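Local coordinates for putative carbonic anhydrase (Streptococcus mutans, PDB 3LAS) that catalyses the reversible hydration of carbon dioxide to hydrogencarbonate as a zinc-dependent beta-class carbonic anhydrase, at the interface of chains A and B. Residues are numbered along the deposited sequence; one frame, centred on the assembly and turned at random. Chains: chain A/B, Putative carbonic anhydrase.

Contacts 1 and 2 belong to one two-fold interface between identical subunits, their C-alpha centres about 21 Å apart, and they share no residue. In contact 1 a loop and strand 56-61 of chain A reach the active site of chain B; in contact 2 the start of helix 5-20 of chain B lies against the sheet of chain A. Strand 85-91, which receives that helix in contact 2, ends at the zinc-binding histidine of chain A, and the loop after the same strand in chain B supplies part of contact 1. Symmetry repeats both contacts, so each subunit gives and receives both kinds of support.

Contact 1: the interface of chains A and B. Residues chain A 26-27, 57; chain B 40-42, 93-95.
A:Leu27 and A:His57 pack against B:Asp40, B:Ser41 and B:Arg42 in a homodimer interface that lets one subunit help to wall the active site of the other. In beta-class carbonic anhydrases such as this one, the aspartate-arginine pair beside the zinc site is a conserved catalytic dyad, here B:Asp40 and B:Arg42; B:Cys94 is one of the zinc ligands.

Arginine suits its place because one flat guanidinium can bridge two loops. Side-on, B:Arg42 NE gives a nearly straight hydrogen bond to B:Asp40 OD1 (3.0 Å), using the syn lone pair of that oxygen. B:Arg42 NH2 reaches B:Asp40 OD2 at 2.9 Å, also on the syn side but tilted out of the carboxylate plane. The backbone N of B:Arg42 adds a second donor to OD1, so rotation of the carboxylate is restrained and it is held toward the arginine. End-on, B:Arg42 NH1 forms a salt bridge with B:Asp93 OD2 (2.8 Å) while NH2 bonds to the backbone O of B:Asp93, meeting it from above the carbonyl plane. The bend at chi3 (-65°) turns the guanidinium back toward B:Asp40.

Across the interface, A:Leu27 lays its CA over the centre of one guanidinium face, 3.9 Å above the plane. Its CG stands anti to the backbone N (chi1 -159°), which helps bring A:Leu27 CD1 over the junction of the two dyad partners, 3.4 Å from B:Arg42 NH2. The other methyl, CD2, lies near B:Asp93 O and B:Gly95, where the absence of a side chain may leave room for it. Leucine thus offers an apolar cover to the dyad without competing for its bonds.

A:His57 sets the CD2 side of its ring near B:Ser41 N. A:His57 NE2 lies 3.1 Å from a water that bridges the subunits, also contacting A:Leu27 O and both the N and OG of B:Ser41, with B:Ser41 OG at 2.8 Å.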
loop_
_atom_site.group_PDB
_atom_site.type_symbol
_atom_site.label_atom_id
_atom_site.label_comp_id
_atom_site.label_asym_id
_atom_site.label_seq_id
_atom_site.Cartn_x
_atom_site.Cartn_y
_atom_site.Cartn_z
ATOM N N PRO A 26 -17.600 -5.056 7.640
ATOM C CA PRO A 26 -17.489 -3.704 8.241
ATOM C C PRO A 26 -16.221 -2.951 7.806
ATOM O O PRO A 26 -15.169 -3.572 7.509
ATOM C CB PRO A 26 -17.385 -4.012 9.757
ATOM C CG PRO A 26 -16.844 -5.409 9.838
ATOM C CD PRO A 26 -17.438 -6.157 8.596
ATOM N N LEU A 27 -16.296 -1.642 7.805
ATOM C CA LEU A 27 -15.171 -0.819 7.470
ATOM C C LEU A 27 -14.030 -0.996 8.489
ATOM O O LEU A 27 -12.852 -0.955 8.130
ATOM C CB LEU A 27 -15.664 0.604 7.489
ATOM C CG LEU A 27 -14.871 1.637 6.736
ATOM C CD1 LEU A 27 -13.884 1.342 5.605
ATOM C CD2 LEU A 27 -15.648 2.993 6.488
ATOM N N HIS A 57 -5.917 -3.727 7.782
ATOM C CA HIS A 57 -5.485 -2.749 6.817
ATOM C C HIS A 57 -4.083 -3.067 6.297
ATOM O O HIS A 57 -3.227 -3.580 7.057
ATOM C CB HIS A 57 -5.441 -1.313 7.457
ATOM C CG HIS A 57 -6.789 -0.703 7.533
ATOM N ND1 HIS A 57 -7.211 0.114 8.566
ATOM C CD2 HIS A 57 -7.840 -0.821 6.683
ATOM C CE1 HIS A 57 -8.433 0.560 8.300
ATOM N NE2 HIS A 57 -8.869 -0.046 7.179
ATOM N N ASP B 40 -7.932 -0.477 2.566
ATOM C CA ASP B 40 -9.136 -1.135 3.056
ATOM C C ASP B 40 -8.968 -2.635 3.215
ATOM O O ASP B 40 -8.585 -3.355 2.271
ATOM C CB ASP B 40 -10.311 -0.819 2.117
ATOM C CG ASP B 40 -11.638 -1.172 2.737
ATOM O OD1 ASP B 40 -12.002 -2.373 2.639
ATOM O OD2 ASP B 40 -12.303 -0.234 3.247
ATOM N N SER B 41 -9.321 -3.147 4.408
ATOM C CA SER B 41 -9.204 -4.575 4.727
ATOM C C SER B 41 -10.067 -5.494 3.901
ATOM O O SER B 41 -9.778 -6.699 3.884
ATOM C CB SER B 41 -9.511 -4.697 6.200
ATOM O OG SER B 41 -10.894 -4.505 6.473
ATOM N N ARG B 42 -11.059 -4.895 3.218
ATOM C CA ARG B 42 -12.010 -5.740 2.426
ATOM C C ARG B 42 -11.647 -5.773 0.982
ATOM O O ARG B 42 -12.430 -6.278 0.179
ATOM C CB ARG B 42 -13.401 -5.131 2.559
ATOM C CG ARG B 42 -13.791 -4.980 4.046
ATOM C CD ARG B 42 -15.051 -4.069 4.223
ATOM N NE ARG B 42 -14.699 -2.723 3.787
ATOM C CZ ARG B 42 -15.578 -1.733 3.719
ATOM N NH1 ARG B 42 -16.861 -1.900 4.060
ATOM N NH2 ARG B 42 -15.186 -0.598 3.192
ATOM N N ASP B 93 -17.716 2.659 -0.158
ATOM C CA ASP B 93 -17.666 2.664 1.293
ATOM C C ASP B 93 -16.243 2.884 1.822
ATOM O O ASP B 93 -15.808 2.206 2.775
ATOM C CB ASP B 93 -18.285 1.334 1.866
ATOM C CG ASP B 93 -18.529 1.423 3.395
ATOM O OD1 ASP B 93 -18.904 2.527 3.889
ATOM O OD2 ASP B 93 -18.461 0.434 4.129
ATOM N N CYS B 94 -15.580 3.891 1.308
ATOM C CA CYS B 94 -14.207 4.218 1.775
ATOM C C CYS B 94 -14.222 5.094 2.973
ATOM O O CYS B 94 -15.071 6.040 3.102
ATOM C CB CYS B 94 -13.452 4.866 0.615
ATOM S SG CYS B 94 -11.692 5.240 0.940
ATOM N N GLY B 95 -13.310 4.862 3.871
ATOM C CA GLY B 95 -13.161 5.778 5.010
ATOM C C GLY B 95 -12.920 7.232 4.649
ATOM O O GLY B 95 -13.328 8.134 5.390
HETATM O O HOH W 1 -11.297 -1.731 6.106
#

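Contact 2: the interface of chains A and B. Residues chain A 85, 87, 151-153, 164; chain B 4, 6.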
loop_
_atom_site.group_PDB
_atom_site.type_symbol
_atom_site.label_atom_id
_atom_site.label_comp_id
_atom_site.label_asym_id
_atom_site.label_seq_id
_atom_site.Cartn_x
_atom_site.Cartn_y
_atom_site.Cartn_z
ATOM N N GLU A 85 -2.946 -1.794 16.513
ATOM C CA GLU A 85 -1.711 -2.537 16.430
ATOM C C GLU A 85 -1.093 -2.299 15.041
ATOM O O GLU A 85 -1.835 -2.132 14.058
ATOM C CB GLU A 85 -2.075 -4.067 16.639
ATOM C CG GLU A 85 -0.837 -4.945 16.490
ATOM C CD GLU A 85 -1.097 -6.424 16.940
ATOM O OE1 GLU A 85 -2.104 -6.783 17.571
ATOM O OE2 GLU A 85 -0.142 -7.180 16.605
ATOM N N VAL A 87 2.117 -3.585 12.259
ATOM C CA VAL A 87 3.220 -4.483 11.880
ATOM C C VAL A 87 3.990 -3.806 10.806
ATOM O O VAL A 87 3.404 -3.450 9.755
ATOM C CB VAL A 87 2.675 -5.837 11.390
ATOM C CG1 VAL A 87 3.843 -6.774 10.911
ATOM C CG2 VAL A 87 1.883 -6.540 12.450
ATOM N N SER A 151 5.129 -4.225 15.922
ATOM C CA SER A 151 6.042 -5.341 15.713
ATOM C C SER A 151 6.779 -5.138 14.400
ATOM O O SER A 151 6.212 -4.562 13.470
ATOM C CB SER A 151 5.313 -6.716 15.683
ATOM O OG SER A 151 4.549 -6.844 16.890
ATOM N N GLY A 152 7.982 -5.607 14.299
ATOM C CA GLY A 152 8.774 -5.587 13.071
ATOM C C GLY A 152 9.017 -6.974 12.584
ATOM O O GLY A 152 9.198 -7.922 13.358
ATOM N N ALA A 153 9.097 -7.134 11.259
ATOM C CA ALA A 153 9.333 -8.430 10.638
ATOM C C ALA A 153 9.925 -8.314 9.276
ATOM O O ALA A 153 9.846 -7.242 8.653
ATOM C CB ALA A 153 8.046 -9.238 10.637
ATOM N N GLU A 164 10.086 -12.370 12.834
ATOM C CA GLU A 164 10.168 -11.126 13.636
ATOM C C GLU A 164 11.612 -10.564 13.637
ATOM O O GLU A 164 12.585 -11.364 13.657
ATOM C CB GLU A 164 9.704 -11.441 15.091
ATOM C CG GLU A 164 9.581 -10.158 15.901
ATOM C CD GLU A 164 8.791 -10.395 17.180
ATOM O OE1 GLU A 164 8.504 -9.373 17.840
ATOM O OE2 GLU A 164 8.373 -11.538 17.537
ATOM N N SER B 4 0.031 -10.491 20.944
ATOM C CA SER B 4 -0.484 -9.543 19.955
ATOM C C SER B 4 -1.036 -10.386 18.796
ATOM O O SER B 4 -0.738 -11.575 18.623
ATOM C CB SER B 4 0.693 -8.688 19.349
ATOM O OG SER B 4 1.608 -9.592 18.722
ATOM N N PHE B 6 -0.053 -9.952 15.831
ATOM C CA PHE B 6 1.121 -10.311 15.043
ATOM C C PHE B 6 1.526 -11.749 15.302
ATOM O O PHE B 6 1.950 -12.485 14.376
ATOM C CB PHE B 6 2.239 -9.375 15.429
ATOM C CG PHE B 6 3.578 -9.755 14.832
ATOM C CD1 PHE B 6 3.874 -9.549 13.485
ATOM C CD2 PHE B 6 4.544 -10.311 15.640
ATOM C CE1 PHE B 6 5.123 -9.903 12.981
ATOM C CE2 PHE B 6 5.790 -10.690 15.173
ATOM C CZ PHE B 6 6.093 -10.444 13.839
#
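The ring of B:Phe6 receives A:Ser151 on one face: the serine CB stands 3.7 Å from the ring centroid, offset toward the rim, in a CH-pi contact. A:Val87 approaches from that same side, beyond the rim, and A:Ala153 CB lies nearly at the edge, by CE1 and CZ. Both valine methyls touch CD1, with A:Val87 CG2 3.8 Å from B:Phe6 CD1. At the edge, in the ring plane, lies A:Glu164 CB; the extended glutamate chain runs on past B:Phe6 CE2, with A:Glu164 CD 3.6 Å away. The carboxylate is turned steeply against the ring, the planes 73° apart. The backbone of B:Phe6 lies on the opposite side of the ring plane from A:Ser151.

CG of B:Phe6 is anti to the backbone N (chi1 172°), which carries the ring away from its own helix and onto chain A. A broad, flat, apolar side chain fits here because the residues beneath it are small or branched: serine and alanine let it settle close, and valine fills in along one side.

Where the ring anchors by packing, the backbone anchors by polarity. The extended A:Glu85 delivers OE2 to the N-H of B:Phe6, a hydrogen bond of 2.9 Å on the syn side of the oxygen, 25° out of the carboxylate plane. B:Ser4 CB lies beside the same oxygen, 3.2 Å from A:Glu85 OE2. A glutamate suits a helix start, since its negative charge would interact favourably with the positive end of the helix dipole.

Within the fold, B:Phe6 belongs to the first turn of helix 5-20, which reaches from chain B onto strands 85-91 and 149-155 of chain A, beside the short strand 162-164.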